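Local coordinates for endoglucanase (Uncultured bacterium, PDB 3X17), which probably cleaves internal beta-1,4-glucosidic bonds of cellulose and related glucans, as a family 9 glycoside hydrolase with an N-terminal Ig-like domain, at residues 127-132 with 502-507. Sequence-based numbering, arbitrary orientation.
Sequences YYLQRC and MVPGLL. With ZN (zinc ion), chain C.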
# COMPACT_ATOMS: atom_id res chain seq x y z
N TYR A 127 3.94 10.52 0.81
CA TYR A 127 4.82 10.28 1.96
C TYR A 127 5.51 11.59 2.41
O TYR A 127 5.62 11.87 3.60
CB TYR A 127 5.88 9.22 1.62
CG TYR A 127 5.30 7.83 1.48
CD1 TYR A 127 4.99 7.08 2.59
CD2 TYR A 127 4.96 7.31 0.23
CE1 TYR A 127 4.32 5.88 2.48
CE2 TYR A 127 4.34 6.07 0.11
CZ TYR A 127 4.04 5.36 1.25
OH TYR A 127 3.44 4.11 1.17
N TYR A 128 6.00 12.36 1.45
CA TYR A 128 6.63 13.63 1.77
C TYR A 128 5.65 14.49 2.56
O TYR A 128 6.03 15.15 3.50
CB TYR A 128 7.08 14.37 0.49
CG TYR A 128 7.37 15.85 0.66
CD1 TYR A 128 8.37 16.29 1.52
CD2 TYR A 128 6.71 16.80 -0.13
CE1 TYR A 128 8.69 17.65 1.63
CE2 TYR A 128 6.96 18.13 0.01
CZ TYR A 128 7.98 18.56 0.86
OH TYR A 128 8.27 19.90 0.93
N LEU A 129 4.37 14.37 2.25
CA LEU A 129 3.37 15.23 2.85
C LEU A 129 2.95 14.69 4.22
O LEU A 129 2.25 15.37 4.99
CB LEU A 129 2.17 15.31 1.91
CG LEU A 129 2.14 16.39 0.82
CD1 LEU A 129 3.45 17.19 0.62
CD2 LEU A 129 1.52 15.92 -0.47
N GLN A 130 3.34 13.45 4.51
CA GLN A 130 3.11 12.81 5.81
C GLN A 130 4.29 12.94 6.78
O GLN A 130 4.21 12.46 7.91
CB GLN A 130 2.80 11.33 5.62
CG GLN A 130 1.49 11.03 4.90
CD GLN A 130 0.28 11.09 5.81
OE1 GLN A 130 -0.60 11.94 5.65
NE2 GLN A 130 0.26 10.24 6.83
N ARG A 131 5.41 13.48 6.32
CA ARG A 131 6.60 13.59 7.18
C ARG A 131 6.34 14.32 8.49
O ARG A 131 5.55 15.25 8.55
CB ARG A 131 7.76 14.26 6.45
CG ARG A 131 8.37 13.44 5.32
CD ARG A 131 9.57 14.21 4.65
NE ARG A 131 10.06 13.51 3.46
CZ ARG A 131 11.14 13.89 2.75
NH1 ARG A 131 11.83 14.97 3.11
NH2 ARG A 131 11.53 13.17 1.70
N CYS A 132 6.98 13.84 9.56
CA CYS A 132 6.79 14.39 10.90
C CYS A 132 8.09 15.05 11.30
O CYS A 132 9.16 14.63 10.86
CB CYS A 132 6.50 13.25 11.87
SG CYS A 132 6.22 13.66 13.62
N MET A 502 -6.68 19.56 0.97
CA MET A 502 -6.50 18.13 0.63
C MET A 502 -5.02 17.77 0.52
O MET A 502 -4.23 18.47 -0.15
CB MET A 502 -7.19 17.77 -0.69
CG MET A 502 -7.24 16.25 -0.96
SD MET A 502 -7.82 15.20 0.41
CE MET A 502 -9.53 15.70 0.56
N VAL A 503 -4.66 16.66 1.16
CA VAL A 503 -3.43 15.97 0.83
C VAL A 503 -3.69 14.92 -0.26
O VAL A 503 -4.37 13.91 -0.01
CB VAL A 503 -2.79 15.30 2.04
CG1 VAL A 503 -1.55 14.50 1.61
CG2 VAL A 503 -2.42 16.36 3.12
N PRO A 504 -3.16 15.16 -1.47
CA PRO A 504 -3.45 14.26 -2.58
C PRO A 504 -2.58 12.99 -2.55
O PRO A 504 -1.48 13.00 -1.99
CB PRO A 504 -3.14 15.14 -3.81
CG PRO A 504 -2.07 16.09 -3.34
CD PRO A 504 -2.25 16.25 -1.84
N GLY A 505 -3.10 11.91 -3.13
CA GLY A 505 -2.31 10.72 -3.42
C GLY A 505 -2.41 9.67 -2.32
O GLY A 505 -1.71 8.64 -2.36
N LEU A 506 -3.28 9.91 -1.33
CA LEU A 506 -3.43 8.94 -0.21
C LEU A 506 -4.56 7.95 -0.48
O LEU A 506 -5.71 8.35 -0.70
CB LEU A 506 -3.69 9.66 1.12
CG LEU A 506 -2.69 10.72 1.60
CD1 LEU A 506 -3.35 11.57 2.69
CD2 LEU A 506 -1.44 10.03 2.15
N LEU A 507 -4.25 6.67 -0.37
CA LEU A 507 -5.26 5.63 -0.47
C LEU A 507 -5.96 5.39 0.88
O LEU A 507 -5.32 4.97 1.85
CB LEU A 507 -4.60 4.33 -0.95
CG LEU A 507 -5.41 3.03 -0.99
CD1 LEU A 507 -6.58 3.13 -1.99
CD2 LEU A 507 -4.51 1.86 -1.37
ZN ZN C . 4.55 15.04 13.52
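At the C-terminal end of helix 115-130, in the (alpha/alpha)6 barrel of a family 9 glycoside hydrolase, L129 and Q130 lean on V503, P504 and L506 of the loop that joins helices 494-499 and 543-558. No hydrogen bond crosses; the contact is made by side chains alone. CB of L129 lies 3.8 Å from CG1 of V503, the two side chains lying alongside but pointing opposite ways. V503 offers this methyl because CG1 stands anti to its backbone N (chi1 176°). The branch CD2 of L129 also reaches the proline ring, 4.0 Å from CD of P504, and there the side chains cross nearly at right angles. Past Q130 the chain leaves the helix and two residues on reaches C132, whose SG binds zinc at 2.2 Å together with D148, H149 and H175. Q130 divides its side chain between the loop and the zinc site: the chain, bent at chi2 (-82°), lays CG 4.1 Å from CD2 of L506 and brings OE1 near both L506 methyls, a van der Waals contact only, while NE2 is hydrogen-bonded to the carbonyl O of the zinc ligand H175. An alanine here would remove both groups, and would probably leave that carbonyl without its side-chain donor and open a gap beside the L506 methyls. T481 OG1 is hydrogen-bonded to both V503 O and L506 N, on the same loop.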